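Local coordinates for Endonuclease/exonuclease/phosphatase (Leptotrichia buccalis C-1013-b, PDB 3TEB), which probably acts as a metal-dependent nuclease or related phosphoester hydrolase of the DNase I-like endonuclease/exonuclease/phosphatase family, at residues V9-W14 with I38-V43; G209-K214 with R227-F232; S242-N247 with D256-E261. All coordinates share one frame; numbering follows the deposited sequence.

Contact 1: V9-W14 with I38-V43. With MG (magnesium ion), chain C.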
loop_
_atom_site.group_PDB
_atom_site.type_symbol
_atom_site.label_atom_id
_atom_site.label_comp_id
_atom_site.label_asym_id
_atom_site.label_seq_id
_atom_site.Cartn_x
_atom_site.Cartn_y
_atom_site.Cartn_z
ATOM N N VAL A 9 2.372 -3.603 -1.036
ATOM C CA VAL A 9 2.066 -4.597 -2.051
ATOM C C VAL A 9 0.602 -4.534 -2.480
ATOM O O VAL A 9 -0.310 -4.593 -1.654
ATOM C CB VAL A 9 2.524 -6.026 -1.604
ATOM C CG1 VAL A 9 1.952 -6.403 -0.259
ATOM C CG2 VAL A 9 2.173 -7.044 -2.626
ATOM N N ASN A 10 0.398 -4.362 -3.782
ATOM C CA ASN A 10 -0.928 -4.462 -4.383
ATOM C C ASN A 10 -1.227 -5.939 -4.512
ATOM O O ASN A 10 -0.551 -6.636 -5.263
ATOM C CB ASN A 10 -0.915 -3.806 -5.759
ATOM C CG ASN A 10 -2.247 -3.902 -6.470
ATOM O OD1 ASN A 10 -2.888 -4.961 -6.492
ATOM N ND2 ASN A 10 -2.669 -2.788 -7.082
ATOM N N VAL A 11 -2.207 -6.443 -3.776
ATOM C CA VAL A 11 -2.288 -7.902 -3.625
ATOM C C VAL A 11 -3.208 -8.600 -4.616
ATOM O O VAL A 11 -3.301 -9.834 -4.622
ATOM C CB VAL A 11 -2.620 -8.330 -2.180
ATOM C CG1 VAL A 11 -1.378 -8.212 -1.312
ATOM C CG2 VAL A 11 -3.801 -7.532 -1.624
ATOM N N HIS A 12 -3.869 -7.800 -5.449
ATOM C CA HIS A 12 -4.818 -8.289 -6.433
ATOM C C HIS A 12 -5.709 -9.361 -5.788
ATOM O O HIS A 12 -5.880 -10.451 -6.329
ATOM C CB HIS A 12 -4.050 -8.827 -7.647
ATOM C CG HIS A 12 -4.846 -8.853 -8.920
ATOM N ND1 HIS A 12 -4.742 -9.878 -9.837
ATOM C CD2 HIS A 12 -5.746 -7.979 -9.434
ATOM C CE1 HIS A 12 -5.545 -9.635 -10.861
ATOM N NE2 HIS A 12 -6.168 -8.491 -10.640
ATOM N N ALA A 13 -6.263 -9.045 -4.622
ATOM C CA ALA A 13 -6.954 -10.024 -3.777
ATOM C C ALA A 13 -8.081 -10.837 -4.437
ATOM O O ALA A 13 -9.058 -10.258 -4.925
ATOM C CB ALA A 13 -7.488 -9.330 -2.547
ATOM N N TRP A 14 -7.950 -12.169 -4.401
ATOM C CA TRP A 14 -8.966 -13.130 -4.886
ATOM C C TRP A 14 -9.202 -13.058 -6.389
ATOM O O TRP A 14 -10.287 -13.417 -6.887
ATOM C CB TRP A 14 -10.315 -12.994 -4.167
ATOM C CG TRP A 14 -10.273 -13.060 -2.690
ATOM C CD1 TRP A 14 -10.707 -12.106 -1.842
ATOM C CD2 TRP A 14 -9.781 -14.136 -1.867
ATOM N NE1 TRP A 14 -10.521 -12.501 -0.543
ATOM C CE2 TRP A 14 -9.952 -13.744 -0.529
ATOM C CE3 TRP A 14 -9.207 -15.384 -2.132
ATOM C CZ2 TRP A 14 -9.577 -14.553 0.545
ATOM C CZ3 TRP A 14 -8.838 -16.190 -1.057
ATOM C CH2 TRP A 14 -9.028 -15.769 0.261
ATOM N N ILE A 38 2.761 -2.992 7.060
ATOM C CA ILE A 38 2.447 -3.489 5.724
ATOM C C ILE A 38 1.307 -2.681 5.123
ATOM O O ILE A 38 0.233 -2.568 5.728
ATOM C CB ILE A 38 2.058 -4.964 5.740
ATOM C CG1 ILE A 38 3.224 -5.836 6.218
ATOM C CG2 ILE A 38 1.631 -5.407 4.348
ATOM C CD1 ILE A 38 3.144 -6.234 7.670
ATOM N N ALA A 39 1.539 -2.101 3.947
ATOM C CA ALA A 39 0.488 -1.363 3.250
ATOM C C ALA A 39 -0.002 -2.201 2.070
ATOM O O ALA A 39 0.795 -2.710 1.295
ATOM C CB ALA A 39 0.993 0.000 2.794
HETATM N N MSE A 40 -1.313 -2.367 1.948
HETATM C CA MSE A 40 -1.890 -3.224 0.914
HETATM C C MSE A 40 -2.990 -2.522 0.137
HETATM O O MSE A 40 -3.815 -1.793 0.724
HETATM C CB MSE A 40 -2.446 -4.485 1.538
HETATM C CG MSE A 40 -1.379 -5.448 1.956
HETATM SE SE MSE A 40 -2.176 -7.006 2.791
HETATM C CE MSE A 40 -2.867 -6.124 4.389
ATOM N N GLN A 41 -2.988 -2.742 -1.178
ATOM C CA GLN A 41 -4.026 -2.226 -2.058
ATOM C C GLN A 41 -4.724 -3.369 -2.787
ATOM O O GLN A 41 -4.231 -4.508 -2.821
ATOM C CB GLN A 41 -3.448 -1.234 -3.064
ATOM C CG GLN A 41 -2.620 -0.118 -2.452
ATOM C CD GLN A 41 -1.220 -0.573 -2.072
ATOM O OE1 GLN A 41 -0.580 -1.332 -2.812
ATOM N NE2 GLN A 41 -0.738 -0.124 -0.912
ATOM N N GLU A 42 -5.863 -3.049 -3.398
ATOM C CA GLU A 42 -6.713 -4.043 -4.066
ATOM C C GLU A 42 -6.979 -5.200 -3.079
ATOM O O GLU A 42 -6.764 -6.359 -3.387
ATOM C CB GLU A 42 -6.141 -4.517 -5.441
ATOM C CG GLU A 42 -6.007 -3.425 -6.549
ATOM C CD GLU A 42 -5.902 -3.983 -8.003
ATOM O OE1 GLU A 42 -6.870 -4.609 -8.502
ATOM O OE2 GLU A 42 -4.865 -3.776 -8.682
ATOM N N VAL A 43 -7.413 -4.857 -1.875
ATOM C CA VAL A 43 -7.787 -5.845 -0.872
ATOM C C VAL A 43 -9.288 -6.020 -0.981
ATOM O O VAL A 43 -10.029 -5.057 -0.800
ATOM C CB VAL A 43 -7.422 -5.377 0.554
ATOM C CG1 VAL A 43 -8.012 -6.300 1.585
ATOM C CG2 VAL A 43 -5.920 -5.313 0.720
HETATM MG MG MG C . -4.686 -4.526 -10.294
#
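In Asn10, CG is anti to the backbone N (chi1 178°), and in Glu42, CG lies beside the backbone N and anti to the carbonyl carbon. The Glu42 chain then runs extended, and the amide and carboxylate beyond meet beside the magnesium ion. The amide ND2 of Asn10 donates to Glu42 OE2 at 2.9 Å. The acceptor lies close to the amide plane and uses its anti lone pair. The amide and carboxylate planes stand 83° apart. The same OE2 binds the magnesium ion at 1.8 Å. The other amide atom, Asn10 OD1, accepts from His12 N at 3.2 Å, which makes an Asx turn where the strand ends. The His12 ring turns its edge to the carboxylate, with CD2 3.7 Å from Glu42 OE1, while its ND1 bonds to Glu16.

Strands 4-10 and 37-46 run parallel, as the two strands of a beta-alpha-beta unit with helix 19-33 between them. Backbone bonds include Val9 N to Ala39 O (3.0 Å) and Val11 N to Gln41 O (3.0 Å). Beyond the strand pairing, Ala13 N reaches Glu42 O at 3.0 Å. On the apolar side, Val11 CG2 packs 3.9 Å from Val43 CG2.

Two partners therefore grip OE2, the metal and the Asn10 amide. Asn10 is thus placed as a second-shell residue and probably steadies the carboxylate. Its own amide is held by the Asx turn, which is likely to fix its rotation.

Contact 2: G209-K214 with R227-F232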
loop_
_atom_site.group_PDB
_atom_site.type_symbol
_atom_site.label_atom_id
_atom_site.label_comp_id
_atom_site.label_asym_id
_atom_site.label_seq_id
_atom_site.Cartn_x
_atom_site.Cartn_y
_atom_site.Cartn_z
ATOM N N GLY A 209 14.281 -1.492 -9.444
ATOM C CA GLY A 209 13.065 -0.892 -8.929
ATOM C C GLY A 209 11.769 -1.221 -9.647
ATOM O O GLY A 209 10.724 -0.684 -9.289
ATOM N N ILE A 210 11.832 -2.098 -10.647
ATOM C CA ILE A 210 10.664 -2.522 -11.429
ATOM C C ILE A 210 9.612 -3.213 -10.557
ATOM O O ILE A 210 9.934 -4.177 -9.859
ATOM C CB ILE A 210 11.117 -3.472 -12.582
ATOM C CG1 ILE A 210 12.094 -2.747 -13.519
ATOM C CG2 ILE A 210 9.927 -4.064 -13.368
ATOM C CD1 ILE A 210 11.608 -1.374 -14.012
ATOM N N THR A 211 8.368 -2.724 -10.596
ATOM C CA THR A 211 7.272 -3.331 -9.812
ATOM C C THR A 211 6.200 -4.065 -10.618
ATOM O O THR A 211 5.439 -4.850 -10.062
ATOM C CB THR A 211 6.562 -2.330 -8.851
ATOM O OG1 THR A 211 6.081 -1.192 -9.576
ATOM C CG2 THR A 211 7.493 -1.884 -7.756
ATOM N N VAL A 212 6.119 -3.787 -11.911
ATOM C CA VAL A 212 5.200 -4.498 -12.793
ATOM C C VAL A 212 5.993 -4.983 -13.989
ATOM O O VAL A 212 6.738 -4.211 -14.591
ATOM C CB VAL A 212 4.043 -3.601 -13.268
ATOM C CG1 VAL A 212 3.065 -4.390 -14.124
ATOM C CG2 VAL A 212 3.323 -2.999 -12.083
ATOM N N ASP A 213 5.842 -6.263 -14.316
ATOM C CA ASP A 213 6.537 -6.873 -15.443
ATOM C C ASP A 213 5.506 -7.643 -16.261
ATOM O O ASP A 213 4.823 -8.509 -15.729
ATOM C CB ASP A 213 7.631 -7.806 -14.912
ATOM C CG ASP A 213 8.533 -8.374 -16.007
ATOM O OD1 ASP A 213 8.094 -8.549 -17.167
ATOM O OD2 ASP A 213 9.703 -8.671 -15.678
ATOM N N LYS A 214 5.378 -7.320 -17.544
ATOM C CA LYS A 214 4.423 -8.030 -18.401
ATOM C C LYS A 214 5.116 -8.923 -19.448
ATOM O O LYS A 214 5.092 -8.626 -20.647
ATOM C CB LYS A 214 3.450 -7.052 -19.068
ATOM C CG LYS A 214 2.591 -6.257 -18.106
ATOM C CD LYS A 214 1.522 -5.480 -18.865
ATOM C CE LYS A 214 0.946 -4.326 -18.036
ATOM N NZ LYS A 214 -0.087 -4.753 -17.042
ATOM N N ARG A 227 7.739 0.955 -13.141
ATOM C CA ARG A 227 7.770 1.224 -11.718
ATOM C C ARG A 227 6.533 2.064 -11.393
ATOM O O ARG A 227 6.509 3.277 -11.633
ATOM C CB ARG A 227 9.070 1.929 -11.334
ATOM C CG ARG A 227 9.316 2.029 -9.853
ATOM C CD ARG A 227 10.710 2.533 -9.546
ATOM N NE ARG A 227 10.643 3.674 -8.640
ATOM C CZ ARG A 227 11.143 4.874 -8.908
ATOM N NH1 ARG A 227 11.795 5.103 -10.036
ATOM N NH2 ARG A 227 11.016 5.842 -8.024
ATOM N N LEU A 228 5.503 1.391 -10.882
ATOM C CA LEU A 228 4.187 1.979 -10.680
ATOM C C LEU A 228 3.846 2.160 -9.207
ATOM O O LEU A 228 2.969 2.956 -8.850
ATOM C CB LEU A 228 3.133 1.079 -11.298
ATOM C CG LEU A 228 3.029 0.936 -12.810
ATOM C CD1 LEU A 228 1.706 0.249 -13.122
ATOM C CD2 LEU A 228 3.100 2.282 -13.518
ATOM N N ASP A 229 4.525 1.384 -8.363
ATOM C CA ASP A 229 4.315 1.395 -6.917
ATOM C C ASP A 229 5.420 2.210 -6.253
ATOM O O ASP A 229 6.558 2.234 -6.739
ATOM C CB ASP A 229 4.334 -0.038 -6.377
ATOM C CG ASP A 229 3.223 -0.918 -6.973
ATOM O OD1 ASP A 229 3.370 -1.390 -8.132
ATOM O OD2 ASP A 229 2.214 -1.161 -6.264
ATOM N N TYR A 230 5.099 2.881 -5.148
ATOM C CA TYR A 230 6.084 3.731 -4.479
ATOM C C TYR A 230 5.963 3.761 -2.973
ATOM O O TYR A 230 4.970 3.326 -2.403
ATOM C CB TYR A 230 5.963 5.174 -4.958
ATOM C CG TYR A 230 6.073 5.385 -6.440
ATOM C CD1 TYR A 230 7.302 5.663 -7.029
ATOM C CD2 TYR A 230 4.944 5.336 -7.253
ATOM C CE1 TYR A 230 7.410 5.879 -8.394
ATOM C CE2 TYR A 230 5.036 5.546 -8.618
ATOM C CZ TYR A 230 6.271 5.822 -9.182
ATOM O OH TYR A 230 6.364 6.034 -10.536
ATOM N N ILE A 231 6.998 4.300 -2.342
ATOM C CA ILE A 231 6.928 4.743 -0.966
ATOM C C ILE A 231 7.489 6.174 -0.901
ATOM O O ILE A 231 8.694 6.389 -1.025
ATOM C CB ILE A 231 7.624 3.750 -0.014
ATOM C CG1 ILE A 231 6.759 2.501 0.125
ATOM C CG2 ILE A 231 7.815 4.355 1.370
ATOM C CD1 ILE A 231 7.503 1.286 0.549
ATOM N N PHE A 232 6.588 7.144 -0.751
ATOM C CA PHE A 232 6.939 8.556 -0.678
ATOM C C PHE A 232 6.996 9.017 0.767
ATOM O O PHE A 232 6.460 8.367 1.669
ATOM C CB PHE A 232 5.913 9.419 -1.423
ATOM C CG PHE A 232 5.854 9.166 -2.898
ATOM C CD1 PHE A 232 6.941 9.458 -3.716
ATOM C CD2 PHE A 232 4.703 8.655 -3.479
ATOM C CE1 PHE A 232 6.886 9.219 -5.090
ATOM C CE2 PHE A 232 4.635 8.422 -4.846
ATOM C CZ PHE A 232 5.731 8.700 -5.654
#
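The short strand 212-213 and strand 225-233 form a beta hairpin, and this contact lies where the chain enters it, beside a classic beta bulge in which Thr211 and Val212 both face Lys226. The Thr211 hydroxyl carries the polar part. Its OG1 sits between the backbone N and the carbonyl carbon (chi1 55°), facing Leu228 and Asp229 within strand 225-233. There it accepts from Leu228 N at 3.0 Å, with an N-H...O angle of 162°. It also donates to Asp229 OD1 at 3.1 Å, on the anti lone pair of that oxygen. The two side chains approach at a slant, and Thr211 CG2 lies 3.9 Å from Asp229 CB.

Next to this, Val212 CG2 touches Leu228 CD1 at 3.8 Å. At the other end, Gly209 O lies against the aliphatic part of Arg227, 3.1 Å from CG. The Arg227 guanidinium goes on to a salt bridge with Asp198.

Asp229 OD1 has a further partner, His257 ND1, and the Asp229 side chain also packs on Asn10. An alanine in place of Thr211 would probably leave Leu228 N without this acceptor and take one of the donors from Asp229 OD1, leaving that carboxylate freer to turn.

The chemistry is a short chain of hydrogen bonds among buried groups. One hydroxyl accepts from a backbone N-H and donates a hydrogen bond to a carboxylate. That carboxylate in turn meets a histidine, so Thr211 is likely to help orient Asp229 toward His257.

Contact 3: S242-N247 with D256-E261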
loop_
_atom_site.group_PDB
_atom_site.type_symbol
_atom_site.label_atom_id
_atom_site.label_comp_id
_atom_site.label_asym_id
_atom_site.label_seq_id
_atom_site.Cartn_x
_atom_site.Cartn_y
_atom_site.Cartn_z
ATOM N N SER A 242 16.190 -0.093 -0.575
ATOM C CA SER A 242 14.879 -0.209 -1.208
ATOM C C SER A 242 14.844 -1.327 -2.242
ATOM O O SER A 242 15.189 -1.114 -3.402
ATOM C CB SER A 242 14.475 1.108 -1.865
ATOM O OG SER A 242 13.301 0.943 -2.647
ATOM N N LYS A 243 14.415 -2.515 -1.831
ATOM C CA LYS A 243 14.349 -3.645 -2.755
ATOM C C LYS A 243 12.929 -3.956 -3.223
ATOM O O LYS A 243 11.953 -3.663 -2.528
ATOM C CB LYS A 243 14.995 -4.902 -2.149
ATOM C CG LYS A 243 16.491 -4.790 -1.913
ATOM C CD LYS A 243 17.206 -4.024 -3.055
ATOM C CE LYS A 243 18.652 -3.626 -2.717
ATOM N NZ LYS A 243 19.587 -4.755 -2.924
ATOM N N VAL A 244 12.830 -4.546 -4.412
ATOM C CA VAL A 244 11.586 -5.137 -4.868
ATOM C C VAL A 244 11.523 -6.547 -4.292
ATOM O O VAL A 244 12.558 -7.175 -4.072
ATOM C CB VAL A 244 11.487 -5.138 -6.406
ATOM C CG1 VAL A 244 10.200 -5.810 -6.872
ATOM C CG2 VAL A 244 11.546 -3.711 -6.929
ATOM N N ILE A 245 10.313 -7.018 -4.017
ATOM C CA ILE A 245 10.097 -8.341 -3.448
ATOM C C ILE A 245 8.878 -9.013 -4.118
ATOM O O ILE A 245 7.999 -8.324 -4.683
ATOM C CB ILE A 245 9.989 -8.280 -1.895
ATOM C CG1 ILE A 245 9.874 -9.675 -1.293
ATOM C CG2 ILE A 245 8.840 -7.397 -1.455
ATOM C CD1 ILE A 245 10.157 -9.719 0.178
ATOM N N PHE A 246 8.851 -10.349 -4.064
ATOM C CA PHE A 246 7.816 -11.189 -4.697
ATOM C C PHE A 246 7.842 -11.068 -6.208
ATOM O O PHE A 246 6.819 -10.792 -6.832
ATOM C CB PHE A 246 6.411 -10.895 -4.151
ATOM C CG PHE A 246 6.322 -10.937 -2.659
ATOM C CD1 PHE A 246 6.749 -12.055 -1.956
ATOM C CD2 PHE A 246 5.812 -9.859 -1.953
ATOM C CE1 PHE A 246 6.675 -12.094 -0.569
ATOM C CE2 PHE A 246 5.730 -9.886 -0.566
ATOM C CZ PHE A 246 6.158 -11.004 0.129
ATOM N N ASN A 247 9.018 -11.287 -6.783
ATOM C CA ASN A 247 9.234 -11.117 -8.210
ATOM C C ASN A 247 9.972 -12.318 -8.805
ATOM O O ASN A 247 10.685 -12.188 -9.802
ATOM C CB ASN A 247 10.037 -9.842 -8.440
ATOM C CG ASN A 247 11.422 -9.902 -7.812
ATOM O OD1 ASN A 247 11.732 -10.802 -7.033
ATOM N ND2 ASN A 247 12.262 -8.941 -8.155
ATOM N N ASP A 256 -0.232 -9.572 -9.263
ATOM C CA ASP A 256 0.116 -9.089 -10.600
ATOM C C ASP A 256 1.033 -7.858 -10.544
ATOM O O ASP A 256 1.437 -7.331 -11.582
ATOM C CB ASP A 256 -1.131 -8.861 -11.482
ATOM C CG ASP A 256 -2.058 -7.762 -10.966
ATOM O OD1 ASP A 256 -1.838 -7.189 -9.865
ATOM O OD2 ASP A 256 -3.040 -7.467 -11.682
ATOM N N HIS A 257 1.337 -7.414 -9.319
ATOM C CA HIS A 257 2.347 -6.394 -9.028
ATOM C C HIS A 257 3.352 -7.037 -8.092
ATOM O O HIS A 257 2.982 -7.913 -7.313
ATOM C CB HIS A 257 1.727 -5.235 -8.251
ATOM C CG HIS A 257 0.898 -4.301 -9.073
ATOM N ND1 HIS A 257 1.135 -2.944 -9.111
ATOM C CD2 HIS A 257 -0.191 -4.517 -9.852
ATOM C CE1 HIS A 257 0.243 -2.367 -9.898
ATOM N NE2 HIS A 257 -0.577 -3.300 -10.354
ATOM N N PHE A 258 4.611 -6.601 -8.139
ATOM C CA PHE A 258 5.571 -6.987 -7.102
ATOM C C PHE A 258 5.521 -5.966 -5.967
ATOM O O PHE A 258 5.016 -4.842 -6.136
ATOM C CB PHE A 258 6.994 -7.078 -7.639
ATOM C CG PHE A 258 7.114 -7.765 -8.967
ATOM C CD1 PHE A 258 6.389 -8.925 -9.247
ATOM C CD2 PHE A 258 7.983 -7.267 -9.937
ATOM C CE1 PHE A 258 6.513 -9.557 -10.479
ATOM C CE2 PHE A 258 8.117 -7.894 -11.162
ATOM C CZ PHE A 258 7.382 -9.037 -11.437
ATOM N N GLY A 259 6.042 -6.353 -4.808
ATOM C CA GLY A 259 6.009 -5.469 -3.647
ATOM C C GLY A 259 7.310 -4.722 -3.463
ATOM O O GLY A 259 8.343 -5.144 -3.980
ATOM N N ILE A 260 7.256 -3.610 -2.735
ATOM C CA ILE A 260 8.444 -2.843 -2.376
ATOM C C ILE A 260 8.677 -2.972 -0.892
ATOM O O ILE A 260 7.752 -2.900 -0.080
ATOM C CB ILE A 260 8.319 -1.344 -2.735
ATOM C CG1 ILE A 260 8.255 -1.149 -4.241
ATOM C CG2 ILE A 260 9.498 -0.547 -2.196
ATOM C CD1 ILE A 260 7.809 0.229 -4.617
ATOM N N GLU A 261 9.944 -3.139 -0.565
ATOM C CA GLU A 261 10.384 -3.411 0.767
ATOM C C GLU A 261 11.501 -2.407 1.074
ATOM O O GLU A 261 12.542 -2.396 0.416
ATOM C CB GLU A 261 10.875 -4.850 0.788
ATOM C CG GLU A 261 11.540 -5.308 2.056
ATOM C CD GLU A 261 12.484 -6.502 1.830
ATOM O OE1 GLU A 261 13.047 -6.999 2.841
ATOM O OE2 GLU A 261 12.676 -6.931 0.658
HETATM O O HOH W 1 3.909 -10.861 -6.661
#
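Strands 239-245 and 259-264 pair antiparallel in one of the two large sheets of this DNase I-like fold, their short segments inclined at 148° with axes 4.5 Å apart at closest approach. Lys243 with Glu261 and Ile245 with Gly259 are hydrogen-bonded pairs. Val244 with Ile260 is the non-hydrogen-bonded pair between them. The bond from Ile245 N to Gly259 O measures 2.7 Å.

Phe258, just before its strand, carries much of the side-chain packing. Its CG is anti to the carbonyl carbon (chi1 -44°). The ring beyond it lies against Asn247. There Asn247 CB sits over the centre of one face, 3.6 Å from the ring centroid, as a CH-pi contact. Val244 CG1 packs on the stem of the same residue, 3.5 Å from Phe258 CB. The polar end of Asn247 turns to its own loop, where OD1 accepts from the backbone N of Asn250.

On the side of Ile245 and Glu261, Ile245 CD1 comes to 3.8 Å from Glu261 OE2. The carboxylate is held by a salt bridge from Lys33, which ties this face of the sheet to helix 19-33. Gly259 lies across from Ile245 in the neighbouring strand, and Ile245 CG2 is 3.7 Å from Gly259 C.

Beyond the last strand pair, one water bridges the two segments, donating to Phe246 O at 2.9 Å and to His257 O at 3.2 Å.

In the fold
All three contacts are largely buried, but contact 1 lies nearest the centre of the chain, while contacts 2 and 3 sit farther out. Contacts 1 and 3 belong to the same sheet, since strands 4-10 and 259-264 are neighbours in it. Contact 2 belongs to the other large sheet. It meets contact 3 through Thr211 O with Phe258 N and through Asp229 with His257. Asp256, a magnesium-site residue in 256-261, lies beside His12 of contact 1. The chemistry differs accordingly: metal and carboxylate in contact 1, a hydroxyl linking a backbone N-H to a carboxylate in contact 2, and mainly backbone pairing with apolar and ring packing in contact 3.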